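Local coordinates for protein alcohol oxidase (Myceliophthora thermophila, PDB 6F74) that binds FAD and, as a VAO-type flavoprotein, probably works as an oxygen-dependent oxidase, at residues L57-P62 with P126-N131; N103-P108 with S119-S124; L152-T157 with L171-H176. All blocks are in the same frame, centred on the assembly; numbering follows the deposited sequence.

Following the chain from the N terminus, strand 57-59 comes first and waits for strand 128-131, so interaction 1 closes a long excursion that includes helices 75-84 and 88-93. Interaction 2 falls within this excursion: its disulfide-bonded segments, 103-108 and 119-124, close a much shorter loop, and P62 rests against both of its sulfurs. Interaction 3 follows in series, after helix 135-147, where strand 171-174 returns to lie beside strand 152-155. Strands 128-131 and 171-174 are neighbours, so interactions 1 and 3 are the outer two pairings of one four-stranded mixed sheet, whose 152-157 margin reaches the FAD. Interaction 2 packs, near the surface, against T60, P62 and Y127, just off the strand ends of interaction 1.

Interaction 1: L57-P62 with P126-N131; sequences LIKTSP and PYYAVN. With NAG (2-acetamido-2-deoxy-beta-D-glucopyranose), chain J.
I58 and A129 form a hydrogen-bonded antiparallel pair. I58 N donates to A129 O at 2.7 Å, and A129 N returns a bond to I58 O at 2.9 Å, both nearly straight. T60 carries the pairing past the end of its strand: T60 N reaches Y127 O at 3.0 Å, from above the carbonyl plane. Its hydroxyl lies between the backbone N and the carbonyl carbon (chi1 66°) and makes a short bond, T60 OG1 to P126 O at 2.5 Å, directed in plane onto a lone pair. One residue thereby holds two successive carbonyls.

On the face bearing L57, K59, Y128 and V130, side chains make the contact. L57 CD1 sits between Y128 CD1, at 3.8 Å, and V130 CG2, at 4.0 Å. K59 lays its CA and CB obliquely against the Y128 ring, then runs on extended until a bend at chi4 (-40°) brings NZ to 4.1 Å from the centroid of the Y127 ring, an off-centre cation-pi contact.

Further out, W45 of helix 42-52 stacks on Y128, and D49 accepts a bond from L57 N. At the end of strand 128-131, where N131 continues the backbone pairing to K56, N131 ND2 carries an N-linked NAG. Strand 57-59 is thus an antiparallel edge strand added to the parallel strands 128-131, 171-174 and 152-155, in the mixed sheet of a PCMH-type FAD-binding domain.

Interaction 2: N103-P108 with S119-S124; sequences NITCAP and SCILGS. With NAG (2-acetamido-2-deoxy-beta-D-glucopyranose), chain E.
T105 meets I121 through both backbone and side chain, and it has more surface buried here than any other residue of the two segments. I121 N donates to T105 O at 3.0 Å, while the hydroxyl answers in the opposite sense, T105 OG1 donating to I121 O at 2.9 Å. In each bond the donor stands well above the plane of the carbonyl it meets. The hydroxyl owes its place to chi1 (56°), which puts OG1 between the backbone N and the carbonyl carbon. The same oxygen accepts a hydrogen bond from water 1 at 3.0 Å, and this water also donates to N103 O at 2.7 Å; OG1 is thus gripped as donor and acceptor at once. T105 CB packs on I121 CG1 at 3.7 Å, and the methyl CG2 turns to the sugar, 3.5 Å from O5 of the NAG.

C106 and C120 supply the covalent tie. Each sulfur is anti to its own backbone N, and the two meet in a disulfide, C106 SG to C120 SG at 2.0 Å, with chi3 of -87°, close to the relaxed right-angle value. P62 and Y68 cover it from outside the two segments.

Water extends the join at both ends. Water 3 accepts from A107 N and donates to S119 O, while water 2 connects N103 ND2 with S124 OG.

N103, I104 and T105 form an N-glycosylation sequon, and N103 ND2 is bonded to the NAG. The threonine of that sequon therefore also helps to fasten the second segment, beside a disulfide-closed surface loop, with the glycan on the chain just before it.

Interaction 3: L152-T157 with L171-H176; sequences LVTSST and LELWLH. With FAD (flavin-adenine dinucleotide), chain I.
V153 and S155 alternate with L171, L173 and L175 in a parallel pairing of four backbone hydrogen bonds. V153 N and S155 N donate to L171 O and L173 O, while V153 O and S155 O receive L173 N and L175 N. The L173 N to V153 O bond is short, 2.6 Å, and bent at its hydrogen (144°).

This half is buried and close-packed. L152 CD1 touches L173 CB at 4.0 Å, the side chains crossing at a slant, on the face where helix 135-147 touches L152, L171 and L173; L175 also touches this helix. On the other face, the E172 carboxylate passes the methylene of S155, OE2 to CB at 3.6 Å, and is held in place by a salt bridge to R98.

In the PCMH-type FAD-binding fold, the end of such a strand and the turn after it bind the dinucleotide, here through T154, S156 and T157. T154 O accepts a bond from the ribose hydroxyl O2B at 2.8 Å. S156 OG, set beside its own backbone N (chi1 -69°), donates to adenine N7A at 2.7 Å, and L175 CD1 approaches the exocyclic amino nitrogen N6A of the same adenine at 3.5 Å. T157 grips the pyrophosphate twice: its backbone N points almost straight at O2A, and OG1 donates to O1P at 2.5 Å.

Past S155 the two segments are joined more loosely. S156 O meets H176 CB at 3.5 Å, near the edge of the imidazole, with no hydrogen bond between these residues. H176 is partly exposed, its CB resting over a face of the W174 ring, toward the rim.

Interaction 1: L57-P62 with P126-N131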
loop_
_atom_site.group_PDB
_atom_site.type_symbol
_atom_site.label_atom_id
_atom_site.label_comp_id
_atom_site.label_asym_id
_atom_site.label_seq_id
_atom_site.Cartn_x
_atom_site.Cartn_y
_atom_site.Cartn_z
ATOM N N LEU A 57 10.876 -24.922 -5.620
ATOM C CA LEU A 57 10.210 -24.474 -6.845
ATOM C C LEU A 57 8.761 -24.947 -6.805
ATOM O O LEU A 57 8.500 -26.124 -6.757
ATOM C CB LEU A 57 10.898 -25.029 -8.097
ATOM C CG LEU A 57 10.285 -24.648 -9.460
ATOM C CD1 LEU A 57 10.408 -23.168 -9.751
ATOM C CD2 LEU A 57 10.851 -25.519 -10.580
ATOM N N ILE A 58 7.827 -24.012 -6.849
ATOM C CA ILE A 58 6.411 -24.344 -6.808
ATOM C C ILE A 58 5.794 -23.987 -8.152
ATOM O O ILE A 58 5.954 -22.866 -8.617
ATOM C CB ILE A 58 5.725 -23.580 -5.687
ATOM C CG1 ILE A 58 6.293 -24.021 -4.326
ATOM C CG2 ILE A 58 4.202 -23.787 -5.725
ATOM C CD1 ILE A 58 5.993 -23.054 -3.178
ATOM N N LYS A 59 5.115 -24.947 -8.774
ATOM C CA LYS A 59 4.276 -24.678 -9.928
ATOM C C LYS A 59 3.005 -24.110 -9.364
ATOM O O LYS A 59 2.346 -24.753 -8.551
ATOM C CB LYS A 59 3.975 -25.921 -10.737
ATOM C CG LYS A 59 3.106 -25.604 -11.955
ATOM C CD LYS A 59 2.797 -26.842 -12.769
ATOM C CE LYS A 59 2.241 -26.497 -14.142
ATOM N NZ LYS A 59 1.282 -25.362 -14.102
ATOM N N THR A 60 2.667 -22.886 -9.749
ATOM C CA THR A 60 1.592 -22.216 -9.083
ATOM C C THR A 60 0.270 -22.787 -9.554
ATOM O O THR A 60 0.181 -23.401 -10.650
ATOM C CB THR A 60 1.644 -20.692 -9.279
ATOM O OG1 THR A 60 1.424 -20.337 -10.651
ATOM C CG2 THR A 60 2.997 -20.147 -8.752
ATOM N N SER A 61 -0.726 -22.641 -8.675
ATOM C CA SER A 61 -2.074 -23.025 -9.040
ATOM C C SER A 61 -3.046 -21.954 -8.585
ATOM O O SER A 61 -2.918 -21.489 -7.461
ATOM C CB SER A 61 -2.479 -24.376 -8.438
ATOM O OG SER A 61 -1.462 -25.285 -8.079
ATOM N N PRO A 62 -4.005 -21.561 -9.449
ATOM C CA PRO A 62 -5.001 -20.573 -9.029
ATOM C C PRO A 62 -5.624 -20.919 -7.695
ATOM O O PRO A 62 -5.971 -22.060 -7.461
ATOM C CB PRO A 62 -6.068 -20.613 -10.140
ATOM C CG PRO A 62 -5.392 -21.174 -11.323
ATOM C CD PRO A 62 -4.192 -22.002 -10.841
ATOM N N PRO A 126 1.912 -15.104 -11.613
ATOM C CA PRO A 126 3.072 -15.923 -11.963
ATOM C C PRO A 126 2.780 -17.411 -12.062
ATOM O O PRO A 126 1.984 -17.956 -11.295
ATOM C CB PRO A 126 4.052 -15.677 -10.794
ATOM C CG PRO A 126 3.684 -14.349 -10.289
ATOM C CD PRO A 126 2.190 -14.256 -10.435
ATOM N N TYR A 127 3.462 -18.047 -13.013
ATOM C CA TYR A 127 3.284 -19.457 -13.358
ATOM C C TYR A 127 4.161 -20.377 -12.494
ATOM O O TYR A 127 3.778 -21.507 -12.170
ATOM C CB TYR A 127 3.562 -19.597 -14.852
ATOM C CG TYR A 127 3.215 -20.925 -15.496
ATOM C CD1 TYR A 127 1.918 -21.194 -15.974
ATOM C CD2 TYR A 127 4.189 -21.890 -15.674
ATOM C CE1 TYR A 127 1.618 -22.377 -16.592
ATOM C CE2 TYR A 127 3.888 -23.102 -16.269
ATOM C CZ TYR A 127 2.618 -23.336 -16.748
ATOM O OH TYR A 127 2.396 -24.556 -17.332
ATOM N N TYR A 128 5.339 -19.909 -12.118
ATOM C CA TYR A 128 6.173 -20.605 -11.129
ATOM C C TYR A 128 6.562 -19.632 -10.048
ATOM O O TYR A 128 6.666 -18.435 -10.310
ATOM C CB TYR A 128 7.465 -21.156 -11.762
ATOM C CG TYR A 128 7.321 -22.449 -12.525
ATOM C CD1 TYR A 128 7.245 -23.669 -11.860
ATOM C CD2 TYR A 128 7.293 -22.457 -13.902
ATOM C CE1 TYR A 128 7.157 -24.874 -12.567
ATOM C CE2 TYR A 128 7.195 -23.626 -14.619
ATOM C CZ TYR A 128 7.115 -24.847 -13.954
ATOM O OH TYR A 128 6.997 -26.008 -14.689
ATOM N N ALA A 129 6.773 -20.138 -8.849
ATOM C CA ALA A 129 7.382 -19.365 -7.774
ATOM C C ALA A 129 8.511 -20.146 -7.143
ATOM O O ALA A 129 8.436 -21.366 -7.044
ATOM C CB ALA A 129 6.340 -19.021 -6.720
ATOM N N VAL A 130 9.565 -19.452 -6.723
ATOM C CA VAL A 130 10.615 -20.042 -5.881
ATOM C C VAL A 130 10.385 -19.563 -4.446
ATOM O O VAL A 130 10.403 -18.360 -4.178
ATOM C CB VAL A 130 12.001 -19.636 -6.385
ATOM C CG1 VAL A 130 13.090 -20.085 -5.421
ATOM C CG2 VAL A 130 12.242 -20.219 -7.770
ATOM N N ASN A 131 10.131 -20.506 -3.545
ATOM C CA ASN A 131 10.011 -20.223 -2.126
ATOM C C ASN A 131 11.431 -19.991 -1.584
ATOM O O ASN A 131 12.072 -20.914 -1.080
ATOM C CB ASN A 131 9.293 -21.388 -1.405
ATOM C CG ASN A 131 9.239 -21.215 0.091
ATOM O OD1 ASN A 131 9.465 -20.128 0.592
ATOM N ND2 ASN A 131 8.939 -22.303 0.809
HETATM C C1 NAG J . 8.848 -22.427 2.236
HETATM C C2 NAG J . 7.851 -23.473 2.694
HETATM C C3 NAG J . 7.802 -23.460 4.216
HETATM C C4 NAG J . 9.149 -23.865 4.798
HETATM C C5 NAG J . 10.174 -22.871 4.284
HETATM C C6 NAG J . 11.571 -23.344 4.703
HETATM C C7 NAG J . 5.933 -23.773 1.184
HETATM C C8 NAG J . 4.551 -23.280 0.869
HETATM N N2 NAG J . 6.517 -23.160 2.211
HETATM O O3 NAG J . 6.753 -24.306 4.685
HETATM O O4 NAG J . 9.093 -23.884 6.254
HETATM O O5 NAG J . 10.127 -22.725 2.841
HETATM O O6 NAG J . 12.552 -22.485 4.116
HETATM O O7 NAG J . 6.471 -24.654 0.534
#

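Interaction 2: N103-P108 with S119-S124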
loop_
_atom_site.group_PDB
_atom_site.type_symbol
_atom_site.label_atom_id
_atom_site.label_comp_id
_atom_site.label_asym_id
_atom_site.label_seq_id
_atom_site.Cartn_x
_atom_site.Cartn_y
_atom_site.Cartn_z
ATOM N N ASN A 103 -6.911 -8.692 -10.744
ATOM C CA ASN A 103 -7.815 -9.191 -11.774
ATOM C C ASN A 103 -8.184 -10.616 -11.416
ATOM O O ASN A 103 -7.419 -11.548 -11.701
ATOM C CB ASN A 103 -7.145 -9.139 -13.142
ATOM C CG ASN A 103 -8.120 -9.294 -14.294
ATOM O OD1 ASN A 103 -9.342 -9.262 -14.108
ATOM N ND2 ASN A 103 -7.572 -9.464 -15.496
ATOM N N ILE A 104 -9.354 -10.775 -10.798
ATOM C CA ILE A 104 -9.849 -12.097 -10.373
ATOM C C ILE A 104 -10.286 -12.868 -11.628
ATOM O O ILE A 104 -11.409 -12.673 -12.145
ATOM C CB ILE A 104 -11.012 -11.969 -9.345
ATOM C CG1 ILE A 104 -10.551 -11.250 -8.071
ATOM C CG2 ILE A 104 -11.589 -13.330 -8.964
ATOM C CD1 ILE A 104 -11.648 -10.936 -7.067
ATOM N N THR A 105 -9.384 -13.706 -12.136
ATOM C CA THR A 105 -9.649 -14.570 -13.285
ATOM C C THR A 105 -9.948 -16.019 -12.876
ATOM O O THR A 105 -10.159 -16.869 -13.732
ATOM C CB THR A 105 -8.453 -14.558 -14.253
ATOM O OG1 THR A 105 -7.228 -14.958 -13.562
ATOM C CG2 THR A 105 -8.316 -13.151 -14.852
ATOM N N CYS A 106 -9.936 -16.288 -11.571
ATOM C CA CYS A 106 -10.380 -17.560 -11.018
ATOM C C CYS A 106 -11.086 -17.323 -9.701
ATOM O O CYS A 106 -10.495 -17.432 -8.627
ATOM C CB CYS A 106 -9.172 -18.506 -10.856
ATOM S SG CYS A 106 -9.621 -20.125 -10.212
ATOM N N ALA A 107 -12.360 -16.957 -9.798
ATOM C CA ALA A 107 -13.149 -16.544 -8.623
ATOM C C ALA A 107 -13.420 -17.726 -7.687
ATOM O O ALA A 107 -13.620 -18.843 -8.156
ATOM C CB ALA A 107 -14.460 -15.907 -9.065
ATOM N N PRO A 108 -13.414 -17.495 -6.364
ATOM C CA PRO A 108 -14.005 -18.531 -5.518
ATOM C C PRO A 108 -15.503 -18.626 -5.792
ATOM O O PRO A 108 -16.124 -17.609 -6.086
ATOM C CB PRO A 108 -13.725 -18.038 -4.115
ATOM C CG PRO A 108 -13.695 -16.562 -4.244
ATOM C CD PRO A 108 -13.052 -16.306 -5.582
ATOM N N SER A 119 -15.199 -19.459 -15.368
ATOM C CA SER A 119 -13.952 -20.064 -15.770
ATOM C C SER A 119 -12.874 -19.761 -14.780
ATOM O O SER A 119 -13.012 -18.814 -13.990
ATOM C CB SER A 119 -13.558 -19.520 -17.145
ATOM O OG SER A 119 -13.103 -20.600 -17.833
ATOM N N CYS A 120 -11.808 -20.551 -14.792
ATOM C CA CYS A 120 -10.679 -20.347 -13.881
ATOM C C CYS A 120 -9.387 -20.435 -14.685
ATOM O O CYS A 120 -9.009 -21.504 -15.158
ATOM C CB CYS A 120 -10.659 -21.396 -12.809
ATOM S SG CYS A 120 -9.168 -21.363 -11.747
ATOM N N ILE A 121 -8.710 -19.294 -14.811
ATOM C CA ILE A 121 -7.329 -19.287 -15.304
ATOM C C ILE A 121 -6.403 -18.572 -14.320
ATOM O O ILE A 121 -6.854 -17.828 -13.440
ATOM C CB ILE A 121 -7.203 -18.682 -16.714
ATOM C CG1 ILE A 121 -7.561 -17.208 -16.704
ATOM C CG2 ILE A 121 -8.041 -19.496 -17.702
ATOM C CD1 ILE A 121 -7.228 -16.483 -18.018
ATOM N N LEU A 122 -5.114 -18.792 -14.531
ATOM C CA LEU A 122 -4.071 -18.118 -13.757
ATOM C C LEU A 122 -4.126 -16.609 -13.991
ATOM O O LEU A 122 -4.026 -15.794 -13.056
ATOM C CB LEU A 122 -2.699 -18.698 -14.133
ATOM C CG LEU A 122 -1.526 -18.433 -13.197
ATOM C CD1 LEU A 122 -1.670 -18.923 -11.779
ATOM C CD2 LEU A 122 -0.321 -19.150 -13.753
ATOM N N GLY A 123 -4.316 -16.250 -15.259
ATOM C CA GLY A 123 -4.330 -14.861 -15.673
ATOM C C GLY A 123 -2.930 -14.292 -15.690
ATOM O O GLY A 123 -2.000 -14.867 -16.292
ATOM N N SER A 124 -2.789 -13.156 -15.029
ATOM C CA SER A 124 -1.556 -12.438 -14.941
ATOM C C SER A 124 -0.762 -12.796 -13.678
ATOM O O SER A 124 0.211 -12.123 -13.348
ATOM C CB SER A 124 -1.852 -10.947 -14.984
ATOM O OG SER A 124 -2.739 -10.564 -13.937
HETATM C C1 NAG E . -8.314 -9.579 -16.715
HETATM C C2 NAG E . -7.810 -8.453 -17.619
HETATM C C3 NAG E . -8.442 -8.564 -18.999
HETATM C C4 NAG E . -8.215 -9.932 -19.605
HETATM C C5 NAG E . -8.684 -11.000 -18.629
HETATM C C6 NAG E . -8.329 -12.405 -19.053
HETATM C C7 NAG E . -7.185 -6.203 -16.762
HETATM C C8 NAG E . -7.694 -4.863 -16.343
HETATM N N2 NAG E . -8.119 -7.109 -17.131
HETATM O O3 NAG E . -7.880 -7.585 -19.866
HETATM O O4 NAG E . -8.917 -10.014 -20.852
HETATM O O5 NAG E . -8.013 -10.800 -17.404
HETATM O O6 NAG E . -6.899 -12.550 -19.174
HETATM O O7 NAG E . -5.981 -6.419 -16.748
HETATM O O HOH W 1 -5.351 -12.701 -12.923
HETATM O O HOH W 2 -4.733 -10.180 -15.651
HETATM O O HOH W 3 -13.565 -16.815 -12.288
#

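Interaction 3: L152-T157 with L171-H176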
loop_
_atom_site.group_PDB
_atom_site.type_symbol
_atom_site.label_atom_id
_atom_site.label_comp_id
_atom_site.label_asym_id
_atom_site.label_seq_id
_atom_site.Cartn_x
_atom_site.Cartn_y
_atom_site.Cartn_z
ATOM N N LEU A 152 10.845 -11.869 -14.291
ATOM C CA LEU A 152 11.000 -12.067 -12.853
ATOM C C LEU A 152 10.016 -11.179 -12.121
ATOM O O LEU A 152 10.027 -9.966 -12.300
ATOM C CB LEU A 152 12.429 -11.774 -12.376
ATOM C CG LEU A 152 12.705 -12.029 -10.887
ATOM C CD1 LEU A 152 12.659 -13.515 -10.583
ATOM C CD2 LEU A 152 14.053 -11.474 -10.495
ATOM N N VAL A 153 9.191 -11.795 -11.279
ATOM C CA VAL A 153 8.230 -11.099 -10.460
ATOM C C VAL A 153 8.636 -11.244 -8.989
ATOM O O VAL A 153 8.881 -12.334 -8.510
ATOM C CB VAL A 153 6.791 -11.626 -10.725
ATOM C CG1 VAL A 153 5.781 -10.851 -9.902
ATOM C CG2 VAL A 153 6.439 -11.508 -12.221
ATOM N N THR A 154 8.690 -10.131 -8.276
ATOM C CA THR A 154 9.116 -10.122 -6.876
ATOM C C THR A 154 7.896 -9.935 -5.981
ATOM O O THR A 154 7.105 -9.034 -6.199
ATOM C CB THR A 154 10.176 -9.020 -6.630
ATOM O OG1 THR A 154 11.323 -9.270 -7.465
ATOM C CG2 THR A 154 10.620 -8.958 -5.133
ATOM N N SER A 155 7.748 -10.811 -4.988
ATOM C CA SER A 155 6.682 -10.675 -3.995
ATOM C C SER A 155 7.231 -10.950 -2.608
ATOM O O SER A 155 7.834 -11.992 -2.384
ATOM C CB SER A 155 5.552 -11.619 -4.330
ATOM O OG SER A 155 4.460 -11.492 -3.451
ATOM N N SER A 156 7.059 -9.993 -1.695
ATOM C CA SER A 156 7.270 -10.268 -0.257
ATOM C C SER A 156 6.023 -10.837 0.395
ATOM O O SER A 156 6.141 -11.761 1.193
ATOM C CB SER A 156 7.711 -9.024 0.489
ATOM O OG SER A 156 9.033 -8.661 0.080
ATOM N N THR A 157 4.848 -10.286 0.053
ATOM C CA THR A 157 3.571 -10.676 0.670
ATOM C C THR A 157 2.328 -10.807 -0.250
ATOM O O THR A 157 1.322 -11.383 0.167
ATOM C CB THR A 157 3.169 -9.653 1.779
ATOM O OG1 THR A 157 2.836 -8.395 1.173
ATOM C CG2 THR A 157 4.315 -9.476 2.819
ATOM N N LEU A 171 8.131 -15.832 -13.518
ATOM C CA LEU A 171 8.774 -16.617 -12.465
ATOM C C LEU A 171 8.795 -15.730 -11.237
ATOM O O LEU A 171 9.442 -14.674 -11.244
ATOM C CB LEU A 171 10.183 -17.022 -12.880
ATOM C CG LEU A 171 11.078 -17.699 -11.841
ATOM C CD1 LEU A 171 10.416 -18.938 -11.208
ATOM C CD2 LEU A 171 12.384 -18.096 -12.486
ATOM N N GLU A 172 8.075 -16.129 -10.189
ATOM C CA GLU A 172 8.014 -15.328 -8.977
ATOM C C GLU A 172 9.182 -15.616 -8.015
ATOM O O GLU A 172 9.409 -16.745 -7.621
ATOM C CB GLU A 172 6.687 -15.531 -8.265
ATOM C CG GLU A 172 6.482 -14.616 -7.068
ATOM C CD GLU A 172 5.197 -14.884 -6.340
ATOM O OE1 GLU A 172 5.172 -15.845 -5.576
ATOM O OE2 GLU A 172 4.225 -14.105 -6.499
ATOM N N LEU A 173 9.915 -14.572 -7.652
ATOM C CA LEU A 173 10.791 -14.609 -6.503
ATOM C C LEU A 173 9.950 -14.302 -5.291
ATOM O O LEU A 173 9.650 -13.121 -5.014
ATOM C CB LEU A 173 11.913 -13.584 -6.664
ATOM C CG LEU A 173 12.868 -13.472 -5.467
ATOM C CD1 LEU A 173 13.642 -14.762 -5.244
ATOM C CD2 LEU A 173 13.789 -12.305 -5.725
ATOM N N TRP A 174 9.550 -15.350 -4.578
ATOM C CA TRP A 174 8.734 -15.212 -3.350
ATOM C C TRP A 174 9.637 -15.134 -2.110
ATOM O O TRP A 174 10.338 -16.086 -1.770
ATOM C CB TRP A 174 7.792 -16.405 -3.257
ATOM C CG TRP A 174 6.704 -16.307 -2.234
ATOM C CD1 TRP A 174 6.061 -15.166 -1.794
ATOM C CD2 TRP A 174 6.104 -17.392 -1.539
ATOM N NE1 TRP A 174 5.107 -15.497 -0.858
ATOM C CE2 TRP A 174 5.109 -16.856 -0.687
ATOM C CE3 TRP A 174 6.294 -18.771 -1.565
ATOM C CZ2 TRP A 174 4.306 -17.659 0.131
ATOM C CZ3 TRP A 174 5.502 -19.578 -0.741
ATOM C CH2 TRP A 174 4.520 -19.007 0.098
ATOM N N LEU A 175 9.617 -13.981 -1.439
ATOM C CA LEU A 175 10.534 -13.694 -0.336
ATOM C C LEU A 175 9.954 -13.939 1.044
ATOM O O LEU A 175 10.609 -13.667 2.044
ATOM C CB LEU A 175 11.033 -12.263 -0.475
ATOM C CG LEU A 175 11.837 -12.031 -1.769
ATOM C CD1 LEU A 175 12.109 -10.540 -1.924
ATOM C CD2 LEU A 175 13.142 -12.822 -1.788
ATOM N N HIS A 176 8.756 -14.503 1.115
ATOM C CA HIS A 176 8.003 -14.602 2.383
ATOM C C HIS A 176 8.740 -15.403 3.466
ATOM O O HIS A 176 8.605 -15.116 4.636
ATOM C CB HIS A 176 6.616 -15.157 2.092
ATOM C CG HIS A 176 5.718 -15.232 3.280
ATOM N ND1 HIS A 176 5.220 -16.420 3.753
ATOM C CD2 HIS A 176 5.190 -14.262 4.059
ATOM C CE1 HIS A 176 4.447 -16.183 4.795
ATOM N NE2 HIS A 176 4.382 -14.883 4.976
HETATM P PA FAD I . 4.033 -7.056 -2.377
HETATM O O1A FAD I . 2.786 -7.288 -3.226
HETATM O O2A FAD I . 4.745 -8.279 -1.890
HETATM O O5B FAD I . 5.011 -6.152 -3.225
HETATM C C5B FAD I . 4.624 -4.848 -3.563
HETATM C C4B FAD I . 5.581 -4.306 -4.609
HETATM O O4B FAD I . 6.857 -4.227 -3.996
HETATM C C3B FAD I . 5.777 -5.156 -5.839
HETATM O O3B FAD I . 6.134 -4.276 -6.912
HETATM C C2B FAD I . 6.993 -5.994 -5.529
HETATM O O2B FAD I . 7.804 -6.335 -6.659
HETATM C C1B FAD I . 7.794 -5.066 -4.656
HETATM N N9A FAD I . 8.627 -5.699 -3.628
HETATM C C8A FAD I . 8.199 -6.338 -2.531
HETATM N N7A FAD I . 9.238 -6.760 -1.785
HETATM C C5A FAD I . 10.343 -6.373 -2.416
HETATM C C6A FAD I . 11.772 -6.503 -2.133
HETATM N N6A FAD I . 12.125 -7.149 -0.999
HETATM N N1A FAD I . 12.641 -5.978 -3.036
HETATM C C2A FAD I . 12.205 -5.344 -4.156
HETATM N N3A FAD I . 10.894 -5.170 -4.464
HETATM C C4A FAD I . 9.945 -5.662 -3.627
HETATM N N1 FAD I . -0.106 0.904 3.113
HETATM C C2 FAD I . 0.032 1.942 3.969
HETATM O O2 FAD I . 0.762 2.910 3.633
HETATM N N3 FAD I . -0.565 1.959 5.177
HETATM C C4 FAD I . -1.366 0.965 5.601
HETATM O O4 FAD I . -1.933 0.992 6.713
HETATM C C4X FAD I . -1.585 -0.200 4.717
HETATM N N5 FAD I . -2.384 -1.222 5.083
HETATM C C5X FAD I . -2.558 -2.281 4.254
HETATM C C6 FAD I . -3.372 -3.339 4.658
HETATM C C7 FAD I . -3.568 -4.451 3.858
HETATM C C7M FAD I . -4.497 -5.490 4.437
HETATM C C8 FAD I . -2.882 -4.534 2.537
HETATM C C8M FAD I . -3.003 -5.741 1.616
HETATM C C9 FAD I . -2.088 -3.471 2.120
HETATM C C9A FAD I . -1.880 -2.337 2.924
HETATM N N10 FAD I . -1.049 -1.246 2.545
HETATM C C10 FAD I . -0.892 -0.164 3.420
HETATM C "C1'" FAD I . -0.402 -1.156 1.215
HETATM C "C2'" FAD I . 1.031 -1.545 1.057
HETATM O "O2'" FAD I . 1.819 -0.428 1.463
HETATM C "C3'" FAD I . 1.319 -1.825 -0.422
HETATM O "O3'" FAD I . 0.370 -2.752 -0.980
HETATM C "C4'" FAD I . 2.735 -2.343 -0.635
HETATM O "O4'" FAD I . 2.954 -2.575 -2.029
HETATM C "C5'" FAD I . 2.986 -3.612 0.164
HETATM O "O5'" FAD I . 4.311 -4.071 -0.039
HETATM P P FAD I . 4.478 -5.637 0.114
HETATM O O1P FAD I . 3.824 -6.098 1.388
HETATM O O2P FAD I . 5.921 -5.929 -0.131
HETATM O O3P FAD I . 3.566 -6.131 -1.128
#